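Local coordinates for nicastrin (Dictyostelium purpureum, PDB 4R12), which probably serves as an essential subunit of the gamma-secretase complex, which cleaves integral membrane proteins such as Notch receptors within the membrane, at residues 123-131 against 403-412; 271-282 against 382-391. One frame throughout, in Å; residues are numbered along the deposited sequence.

Interaction 1 (123-131 against 403-412)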
loop_
_atom_site.group_PDB
_atom_site.type_symbol
_atom_site.label_atom_id
_atom_site.label_comp_id
_atom_site.label_asym_id
_atom_site.label_seq_id
_atom_site.Cartn_x
_atom_site.Cartn_y
_atom_site.Cartn_z
ATOM N N SER A 123 21.963 4.573 8.293
ATOM C CA SER A 123 21.400 5.781 8.895
ATOM C C SER A 123 21.109 5.600 10.380
ATOM O O SER A 123 20.728 4.517 10.817
ATOM C CB SER A 123 20.106 6.205 8.173
ATOM O OG SER A 123 19.563 7.375 8.771
ATOM N N ASN A 124 21.289 6.669 11.144
ATOM C CA ASN A 124 20.910 6.695 12.550
ATOM C C ASN A 124 19.603 7.440 12.790
ATOM O O ASN A 124 19.174 7.611 13.938
ATOM C CB ASN A 124 22.024 7.330 13.385
ATOM C CG ASN A 124 23.213 6.413 13.543
ATOM O OD1 ASN A 124 23.047 5.224 13.798
ATOM N ND2 ASN A 124 24.418 6.953 13.380
ATOM N N LEU A 125 18.974 7.900 11.714
ATOM C CA LEU A 125 17.719 8.618 11.845
ATOM C C LEU A 125 16.586 7.653 12.162
ATOM O O LEU A 125 16.654 6.473 11.818
ATOM C CB LEU A 125 17.384 9.394 10.568
ATOM C CG LEU A 125 18.361 10.465 10.090
ATOM C CD1 LEU A 125 17.765 11.178 8.881
ATOM C CD2 LEU A 125 18.690 11.447 11.203
ATOM N N GLU A 126 15.567 8.167 12.840
ATOM C CA GLU A 126 14.330 7.445 13.067
ATOM C C GLU A 126 13.185 8.303 12.573
ATOM O O GLU A 126 12.775 9.242 13.263
ATOM C CB GLU A 126 14.137 7.120 14.547
ATOM C CG GLU A 126 15.251 6.266 15.135
ATOM C CD GLU A 126 14.915 5.759 16.523
ATOM O OE1 GLU A 126 14.068 6.387 17.201
ATOM O OE2 GLU A 126 15.507 4.739 16.936
ATOM N N TRP A 127 12.689 7.988 11.377
ATOM C CA TRP A 127 11.636 8.766 10.734
ATOM C C TRP A 127 10.267 8.536 11.387
ATOM O O TRP A 127 9.392 9.402 11.352
ATOM C CB TRP A 127 11.572 8.421 9.239
ATOM C CG TRP A 127 12.741 8.944 8.472
ATOM C CD1 TRP A 127 13.881 8.267 8.125
ATOM C CD2 TRP A 127 12.893 10.273 7.961
ATOM N NE1 TRP A 127 14.737 9.107 7.429
ATOM C CE2 TRP A 127 14.145 10.343 7.315
ATOM C CE3 TRP A 127 12.084 11.416 7.988
ATOM C CZ2 TRP A 127 14.607 11.510 6.700
ATOM C CZ3 TRP A 127 12.539 12.572 7.376
ATOM C CH2 TRP A 127 13.789 12.611 6.741
ATOM N N ASN A 128 10.116 7.366 12.001
ATOM C CA ASN A 128 8.873 6.935 12.643
ATOM C C ASN A 128 9.184 6.557 14.106
ATOM O O ASN A 128 9.051 5.391 14.489
ATOM C CB ASN A 128 8.294 5.746 11.850
ATOM C CG ASN A 128 6.902 5.303 12.325
ATOM O OD1 ASN A 128 6.108 6.100 12.811
ATOM N ND2 ASN A 128 6.614 4.002 12.178
ATOM N N PRO A 129 9.637 7.539 14.917
ATOM C CA PRO A 129 10.285 7.202 16.201
ATOM C C PRO A 129 9.329 6.636 17.269
ATOM O O PRO A 129 9.777 5.993 18.217
ATOM C CB PRO A 129 10.882 8.550 16.649
ATOM C CG PRO A 129 9.999 9.575 16.015
ATOM C CD PRO A 129 9.603 8.998 14.686
ATOM N N ASN A 130 8.027 6.854 17.106
ATOM C CA ASN A 130 7.052 6.370 18.083
ATOM C C ASN A 130 6.754 4.865 17.951
ATOM O O ASN A 130 6.108 4.277 18.811
ATOM C CB ASN A 130 5.759 7.175 17.953
ATOM C CG ASN A 130 4.777 6.888 19.066
ATOM O OD1 ASN A 130 3.638 6.490 18.814
ATOM N ND2 ASN A 130 5.211 7.081 20.306
ATOM N N ALA A 131 7.251 4.255 16.880
ATOM C CA ALA A 131 6.911 2.886 16.523
ATOM C C ALA A 131 7.362 1.859 17.561
ATOM O O ALA A 131 8.431 2.004 18.159
ATOM C CB ALA A 131 7.524 2.549 15.175
ATOM N N HIS A 403 5.947 16.193 6.422
ATOM C CA HIS A 403 6.808 16.280 7.597
ATOM C C HIS A 403 8.212 16.761 7.245
ATOM O O HIS A 403 8.747 16.457 6.172
ATOM C CB HIS A 403 6.902 14.912 8.286
ATOM C CG HIS A 403 7.401 13.827 7.377
ATOM N ND1 HIS A 403 8.713 13.392 7.380
ATOM C CD2 HIS A 403 6.778 13.128 6.402
ATOM C CE1 HIS A 403 8.865 12.456 6.460
ATOM N NE2 HIS A 403 7.707 12.278 5.849
ATOM N N ASP A 404 8.818 17.492 8.173
ATOM C CA ASP A 404 10.221 17.871 8.040
ATOM C C ASP A 404 11.081 16.660 8.398
ATOM O O ASP A 404 11.734 16.064 7.528
ATOM C CB ASP A 404 10.543 19.073 8.932
ATOM C CG ASP A 404 12.049 19.355 9.027
ATOM O OD1 ASP A 404 12.792 18.972 8.094
ATOM O OD2 ASP A 404 12.479 19.957 10.029
ATOM N N TYR A 405 11.074 16.285 9.671
ATOM C CA TYR A 405 11.778 15.074 10.099
ATOM C C TYR A 405 10.761 13.985 10.508
ATOM O O TYR A 405 10.241 13.269 9.647
ATOM C CB TYR A 405 12.760 15.409 11.239
ATOM C CG TYR A 405 13.589 14.243 11.755
ATOM C CD1 TYR A 405 13.678 13.050 11.049
ATOM C CD2 TYR A 405 14.276 14.337 12.966
ATOM C CE1 TYR A 405 14.423 11.978 11.527
ATOM C CE2 TYR A 405 15.029 13.269 13.455
ATOM C CZ TYR A 405 15.093 12.091 12.729
ATOM O OH TYR A 405 15.826 11.029 13.200
ATOM N N LYS A 406 10.489 13.858 11.807
ATOM C CA LYS A 406 9.530 12.874 12.333
ATOM C C LYS A 406 8.197 12.884 11.558
ATOM O O LYS A 406 7.619 13.944 11.318
ATOM C CB LYS A 406 9.283 13.152 13.830
ATOM C CG LYS A 406 8.094 12.441 14.454
ATOM C CD LYS A 406 7.948 12.788 15.962
ATOM C CE LYS A 406 6.850 11.929 16.619
ATOM N NZ LYS A 406 7.080 11.709 18.078
ATOM N N TYR A 407 7.735 11.703 11.153
ATOM C CA TYR A 407 6.463 11.569 10.436
ATOM C C TYR A 407 5.333 12.343 11.107
ATOM O O TYR A 407 5.202 12.319 12.330
ATOM C CB TYR A 407 6.046 10.086 10.353
ATOM C CG TYR A 407 6.740 9.235 9.307
ATOM C CD1 TYR A 407 7.561 9.797 8.332
ATOM C CD2 TYR A 407 6.543 7.856 9.279
ATOM C CE1 TYR A 407 8.178 8.995 7.365
ATOM C CE2 TYR A 407 7.147 7.052 8.318
ATOM C CZ TYR A 407 7.971 7.627 7.371
ATOM O OH TYR A 407 8.565 6.820 6.418
ATOM N N SER A 408 4.514 13.027 10.317
ATOM C CA SER A 408 3.294 13.609 10.853
ATOM C C SER A 408 2.223 12.521 11.085
ATOM O O SER A 408 1.418 12.618 12.006
ATOM C CB SER A 408 2.768 14.698 9.906
ATOM O OG SER A 408 3.731 15.750 9.814
ATOM N N ASN A 409 2.217 11.505 10.234
ATOM C CA ASN A 409 1.373 10.314 10.418
ATOM C C ASN A 409 1.579 9.661 11.790
ATOM O O ASN A 409 2.627 9.070 12.043
ATOM C CB ASN A 409 1.679 9.300 9.308
ATOM C CG ASN A 409 0.636 8.177 9.213
ATOM O OD1 ASN A 409 -0.227 8.035 10.081
ATOM N ND2 ASN A 409 0.744 7.356 8.167
ATOM N N PRO A 410 0.574 9.752 12.679
ATOM C CA PRO A 410 0.705 9.155 14.013
ATOM C C PRO A 410 0.320 7.670 14.052
ATOM O O PRO A 410 0.450 7.029 15.099
ATOM C CB PRO A 410 -0.255 9.991 14.855
ATOM C CG PRO A 410 -1.333 10.374 13.890
ATOM C CD PRO A 410 -0.677 10.531 12.543
ATOM N N TYR A 411 -0.125 7.134 12.924
ATOM C CA TYR A 411 -0.553 5.742 12.864
ATOM C C TYR A 411 0.054 5.031 11.667
ATOM O O TYR A 411 -0.638 4.305 10.950
ATOM C CB TYR A 411 -2.094 5.662 12.812
ATOM C CG TYR A 411 -2.714 6.137 14.099
ATOM C CD1 TYR A 411 -2.535 5.427 15.274
ATOM C CD2 TYR A 411 -3.453 7.308 14.148
ATOM C CE1 TYR A 411 -3.094 5.864 16.474
ATOM C CE2 TYR A 411 -4.014 7.760 15.340
ATOM C CZ TYR A 411 -3.826 7.035 16.497
ATOM O OH TYR A 411 -4.377 7.480 17.682
ATOM N N TYR A 412 1.359 5.215 11.460
ATOM C CA TYR A 412 1.991 4.639 10.286
ATOM C C TYR A 412 1.943 3.105 10.293
ATOM O O TYR A 412 2.372 2.466 11.250
ATOM C CB TYR A 412 3.450 5.111 10.168
ATOM C CG TYR A 412 4.095 4.621 8.906
ATOM C CD1 TYR A 412 4.735 3.387 8.861
ATOM C CD2 TYR A 412 4.041 5.380 7.742
ATOM C CE1 TYR A 412 5.314 2.925 7.695
ATOM C CE2 TYR A 412 4.617 4.928 6.565
ATOM C CZ TYR A 412 5.252 3.701 6.551
ATOM O OH TYR A 412 5.822 3.232 5.391
HETATM O O HOH W 1 3.436 6.731 13.132
#
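Tyr405 reaches across to the backbone before Trp127 and, on its way, turns a ring edge to the indole. Its CG stands anti to the backbone N (chi1 -178°), which points the ring toward the 123-131 loop. Followed outward from CB, CD1 comes first, 3.8 Å from Trp127 CE3 and above one indole face in a T-shaped (edge-to-face) pair with the planes at 88°. CE1 and CZ then pass the carbonyl of Glu126. At the tip, OH accepts from Glu126 N at 2.9 Å and touches CB and CD2 of Leu125. The six-membered part of the indole also meets His403 rim to rim, where Trp127 CE3 lies 3.7 Å from His403 CE1, to complete an aromatic cluster. His403 ND1 donates to Tyr405 O at 2.7 Å, which ties the imidazole to the backbone of its own loop.

Beyond the cluster, Tyr407 N donates an almost straight bond of 2.8 Å to Trp127 O, while one face of the Tyr407 ring lies against that same carbonyl. A water joins Asn128 OD1 to Asn409 O and Tyr412 N, and Asn128 ND2 is hydrogen-bonded to Ser107 OG and Ser110 O. This loop-to-loop contact joins the small lobe to the large lobe of nicastrin; direct and water-mediated bonds to main-chain atoms fix the course of both loops around a largely aromatic core.

Interaction 2 (271-282 against 382-391)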
loop_
_atom_site.group_PDB
_atom_site.type_symbol
_atom_site.label_atom_id
_atom_site.label_comp_id
_atom_site.label_asym_id
_atom_site.label_seq_id
_atom_site.Cartn_x
_atom_site.Cartn_y
_atom_site.Cartn_z
ATOM N N GLU A 271 6.142 -1.411 -2.703
ATOM C CA GLU A 271 7.240 -0.569 -2.253
ATOM C C GLU A 271 7.502 -0.701 -0.762
ATOM O O GLU A 271 8.634 -0.515 -0.317
ATOM C CB GLU A 271 6.959 0.905 -2.583
ATOM C CG GLU A 271 6.913 1.165 -4.055
ATOM C CD GLU A 271 8.276 0.990 -4.720
ATOM O OE1 GLU A 271 9.098 1.920 -4.664
ATOM O OE2 GLU A 271 8.523 -0.083 -5.289
ATOM N N ARG A 272 6.463 -1.009 0.017
ATOM C CA ARG A 272 6.646 -1.103 1.469
ATOM C C ARG A 272 7.465 -2.331 1.833
ATOM O O ARG A 272 7.811 -2.528 2.994
ATOM C CB ARG A 272 5.311 -1.152 2.208
ATOM C CG ARG A 272 4.331 -0.054 1.851
ATOM C CD ARG A 272 4.998 1.257 1.778
ATOM N NE ARG A 272 4.103 2.382 1.469
ATOM C CZ ARG A 272 4.541 3.636 1.491
ATOM N NH1 ARG A 272 5.824 3.857 1.788
ATOM N NH2 ARG A 272 3.735 4.651 1.232
ATOM N N TRP A 273 7.771 -3.161 0.839
ATOM C CA TRP A 273 8.503 -4.395 1.094
ATOM C C TRP A 273 9.822 -4.378 0.326
ATOM O O TRP A 273 10.136 -5.294 -0.441
ATOM C CB TRP A 273 7.632 -5.601 0.731
ATOM C CG TRP A 273 6.334 -5.570 1.481
ATOM C CD1 TRP A 273 5.132 -5.091 1.025
ATOM C CD2 TRP A 273 6.116 -5.972 2.840
ATOM N NE1 TRP A 273 4.180 -5.192 2.013
ATOM C CE2 TRP A 273 4.757 -5.726 3.134
ATOM C CE3 TRP A 273 6.937 -6.515 3.836
ATOM C CZ2 TRP A 273 4.201 -6.011 4.379
ATOM C CZ3 TRP A 273 6.381 -6.802 5.069
ATOM C CH2 TRP A 273 5.026 -6.550 5.331
ATOM N N GLY A 274 10.579 -3.306 0.532
ATOM C CA GLY A 274 11.906 -3.177 -0.046
ATOM C C GLY A 274 11.956 -2.531 -1.418
ATOM O O GLY A 274 12.837 -2.855 -2.218
ATOM N N TYR A 275 10.995 -1.645 -1.705
ATOM C CA TYR A 275 10.957 -0.911 -2.972
ATOM C C TYR A 275 10.991 -1.797 -4.213
ATOM O O TYR A 275 11.602 -1.420 -5.202
ATOM C CB TYR A 275 12.142 0.073 -3.054
ATOM C CG TYR A 275 12.282 0.977 -1.858
ATOM C CD1 TYR A 275 11.351 1.978 -1.618
ATOM C CD2 TYR A 275 13.344 0.839 -0.966
ATOM C CE1 TYR A 275 11.459 2.809 -0.530
ATOM C CE2 TYR A 275 13.466 1.681 0.135
ATOM C CZ TYR A 275 12.512 2.668 0.338
ATOM O OH TYR A 275 12.592 3.516 1.415
ATOM N N VAL A 276 10.353 -2.964 -4.191
ATOM C CA VAL A 276 10.595 -3.890 -5.290
ATOM C C VAL A 276 9.916 -3.473 -6.588
ATOM O O VAL A 276 10.375 -3.851 -7.668
ATOM C CB VAL A 276 10.180 -5.324 -4.934
ATOM C CG1 VAL A 276 10.994 -5.813 -3.733
ATOM C CG2 VAL A 276 8.703 -5.416 -4.657
ATOM N N GLY A 277 8.840 -2.690 -6.491
ATOM C CA GLY A 277 8.175 -2.166 -7.675
ATOM C C GLY A 277 9.025 -1.183 -8.465
ATOM O O GLY A 277 9.257 -1.375 -9.662
ATOM N N SER A 278 9.499 -0.129 -7.810
ATOM C CA SER A 278 10.396 0.804 -8.489
ATOM C C SER A 278 11.689 0.114 -8.941
ATOM O O SER A 278 12.157 0.333 -10.058
ATOM C CB SER A 278 10.721 2.015 -7.602
ATOM O OG SER A 278 11.147 1.649 -6.305
ATOM N N GLU A 279 12.255 -0.743 -8.097
ATOM C CA GLU A 279 13.504 -1.420 -8.464
ATOM C C GLU A 279 13.368 -2.322 -9.693
ATOM O O GLU A 279 14.233 -2.306 -10.578
ATOM C CB GLU A 279 14.043 -2.242 -7.292
ATOM C CG GLU A 279 14.629 -1.404 -6.164
ATOM C CD GLU A 279 15.944 -0.695 -6.533
ATOM O OE1 GLU A 279 16.447 -0.856 -7.669
ATOM O OE2 GLU A 279 16.473 0.032 -5.668
ATOM N N TYR A 280 12.296 -3.106 -9.755
ATOM C CA TYR A 280 12.108 -4.027 -10.874
ATOM C C TYR A 280 11.937 -3.252 -12.179
ATOM O O TYR A 280 12.527 -3.603 -13.191
ATOM C CB TYR A 280 10.903 -4.934 -10.617
ATOM C CG TYR A 280 10.780 -6.168 -11.494
ATOM C CD1 TYR A 280 10.272 -6.084 -12.789
ATOM C CD2 TYR A 280 11.102 -7.433 -10.995
ATOM C CE1 TYR A 280 10.127 -7.217 -13.579
ATOM C CE2 TYR A 280 10.958 -8.569 -11.776
ATOM C CZ TYR A 280 10.470 -8.457 -13.067
ATOM O OH TYR A 280 10.306 -9.581 -13.843
ATOM N N PHE A 281 11.138 -2.189 -12.142
ATOM C CA PHE A 281 10.903 -1.380 -13.335
ATOM C C PHE A 281 12.215 -0.761 -13.830
ATOM O O PHE A 281 12.534 -0.847 -15.012
ATOM C CB PHE A 281 9.857 -0.289 -13.049
ATOM C CG PHE A 281 9.385 0.445 -14.278
ATOM C CD1 PHE A 281 8.478 -0.146 -15.145
ATOM C CD2 PHE A 281 9.828 1.728 -14.554
ATOM C CE1 PHE A 281 8.027 0.529 -16.271
ATOM C CE2 PHE A 281 9.379 2.414 -15.685
ATOM C CZ PHE A 281 8.486 1.813 -16.542
ATOM N N ILE A 282 12.969 -0.149 -12.918
ATOM C CA ILE A 282 14.276 0.438 -13.260
ATOM C C ILE A 282 15.232 -0.615 -13.827
ATOM O O ILE A 282 15.907 -0.381 -14.834
ATOM C CB ILE A 282 14.929 1.108 -12.039
ATOM C CG1 ILE A 282 14.176 2.387 -11.686
ATOM C CG2 ILE A 282 16.425 1.415 -12.301
ATOM C CD1 ILE A 282 14.442 2.877 -10.277
ATOM N N PRO A 382 12.430 7.611 3.724
ATOM C CA PRO A 382 12.147 6.423 2.913
ATOM C C PRO A 382 11.216 6.765 1.759
ATOM O O PRO A 382 10.121 7.277 1.992
ATOM C CB PRO A 382 11.458 5.469 3.896
ATOM C CG PRO A 382 11.869 5.924 5.237
ATOM C CD PRO A 382 12.099 7.409 5.145
ATOM N N SER A 383 11.663 6.525 0.533
ATOM C CA SER A 383 10.905 6.940 -0.639
ATOM C C SER A 383 11.341 6.163 -1.864
ATOM O O SER A 383 12.484 5.702 -1.945
ATOM C CB SER A 383 11.079 8.441 -0.897
ATOM O OG SER A 383 12.451 8.771 -1.014
ATOM N N SER A 384 10.420 6.030 -2.809
ATOM C CA SER A 384 10.655 5.314 -4.055
ATOM C C SER A 384 11.716 5.979 -4.921
ATOM O O SER A 384 12.332 5.322 -5.775
ATOM C CB SER A 384 9.343 5.194 -4.836
ATOM O OG SER A 384 8.447 4.348 -4.137
ATOM N N SER A 385 11.901 7.286 -4.723
ATOM C CA SER A 385 12.938 8.034 -5.428
ATOM C C SER A 385 14.325 7.468 -5.138
ATOM O O SER A 385 15.237 7.579 -5.953
ATOM C CB SER A 385 12.900 9.513 -5.041
ATOM O OG SER A 385 11.740 10.146 -5.550
ATOM N N MET A 386 14.481 6.873 -3.961
ATOM C CA MET A 386 15.733 6.220 -3.611
ATOM C C MET A 386 16.177 5.182 -4.646
ATOM O O MET A 386 17.382 4.989 -4.864
ATOM C CB MET A 386 15.619 5.560 -2.240
ATOM C CG MET A 386 15.571 6.550 -1.092
ATOM S SD MET A 386 15.416 5.724 0.508
ATOM C CE MET A 386 15.904 7.047 1.608
ATOM N N SER A 387 15.222 4.516 -5.286
ATOM C CA SER A 387 15.574 3.510 -6.281
ATOM C C SER A 387 16.222 4.166 -7.490
ATOM O O SER A 387 17.163 3.622 -8.069
ATOM C CB SER A 387 14.343 2.706 -6.705
ATOM O OG SER A 387 13.782 2.042 -5.590
ATOM N N PHE A 388 15.726 5.339 -7.877
ATOM C CA PHE A 388 16.308 6.050 -9.015
ATOM C C PHE A 388 17.653 6.685 -8.664
ATOM O O PHE A 388 18.572 6.700 -9.483
ATOM C CB PHE A 388 15.329 7.114 -9.541
ATOM C CG PHE A 388 14.095 6.526 -10.163
ATOM C CD1 PHE A 388 13.043 6.106 -9.374
ATOM C CD2 PHE A 388 14.005 6.362 -11.538
ATOM C CE1 PHE A 388 11.912 5.545 -9.942
ATOM C CE2 PHE A 388 12.875 5.802 -12.111
ATOM C CZ PHE A 388 11.832 5.384 -11.307
ATOM N N LEU A 389 17.777 7.194 -7.443
ATOM C CA LEU A 389 19.019 7.864 -7.031
ATOM C C LEU A 389 20.204 6.910 -6.885
ATOM O O LEU A 389 21.367 7.338 -6.868
ATOM C CB LEU A 389 18.788 8.613 -5.722
ATOM C CG LEU A 389 17.893 9.838 -5.908
ATOM C CD1 LEU A 389 17.240 10.235 -4.593
ATOM C CD2 LEU A 389 18.705 10.986 -6.501
ATOM N N LYS A 390 19.913 5.617 -6.773
ATOM C CA LYS A 390 20.961 4.602 -6.814
ATOM C C LYS A 390 21.583 4.522 -8.198
ATOM O O LYS A 390 22.703 4.053 -8.356
ATOM C CB LYS A 390 20.412 3.233 -6.427
ATOM C CG LYS A 390 19.967 3.106 -4.986
ATOM C CD LYS A 390 19.282 1.758 -4.754
ATOM C CE LYS A 390 18.672 1.687 -3.357
ATOM N NZ LYS A 390 18.024 0.369 -3.063
ATOM N N LYS A 391 20.844 4.972 -9.204
ATOM C CA LYS A 391 21.297 4.866 -10.586
ATOM C C LYS A 391 21.794 6.189 -11.141
ATOM O O LYS A 391 22.760 6.224 -11.904
ATOM C CB LYS A 391 20.177 4.332 -11.479
ATOM C CG LYS A 391 19.678 2.969 -11.069
ATOM C CD LYS A 391 20.781 1.914 -11.104
ATOM C CE LYS A 391 20.164 0.532 -10.886
ATOM N NZ LYS A 391 21.148 -0.577 -10.932
HETATM O O HOH W 2 18.073 1.070 -8.499
#
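Ser278 OG sits between its own backbone N and carbonyl carbon (chi1 50°), and Ser387 OG lies beside its backbone N (chi1 -60°); these torsions bring the two hydroxyls to 2.8 Å of each other, Ser278 OG to Ser387 OG. They meet where the first part of helix 276-287 (residues 276-282) and helix 385-389 pack side by side in the nicastrin large lobe, which has a zinc-exopeptidase-like fold, with axes 8.8 Å apart and crossing at -34°.

Glu271, bent at chi2, organises the N-terminal end. Its OE1 accepts hydrogen bonds from Ser278 OG on the syn lone pair and from Ser384 OG on the anti side, each at 2.6 Å, and OE2 accepts from Ser278 N. The buried carboxylate thus ties the start of one helix to the residues leading into the other.

At the outer margin Lys390 NZ, also bound by Tyr117 O, forms a salt bridge with Glu279 OE2 at 3.1 Å, and a water spans Glu279 OE1 and Ser387 O. Tyr275 OH touches Pro382 CA at 3.3 Å, and the ring makes an oblique Met-aromatic contact with Met386 SD. Further along, Ile282 CD1 stands almost on the ring normal of Phe388, 3.5 Å from the centroid.

The two contacts lie about 19 Å apart, centre to centre, and interaction 2 is nested within the chain loop that interaction 1 closes: 123-131 comes first, then 271-282, 382-391 and finally 403-412. Interaction 2 is internal to the large lobe, whereas interaction 1 brings a small-lobe loop against it. Strand 397-401 connects them, since side chains of 382-391 pack on it and the chain leaving it soon enters 403-412. They also touch directly: Pro382 packs its CD on Trp127 CD1 and its CG on Tyr407 OH, each at 3.6 Å. The chain leading into helix 385-389 therefore also borders the junction between the lobes.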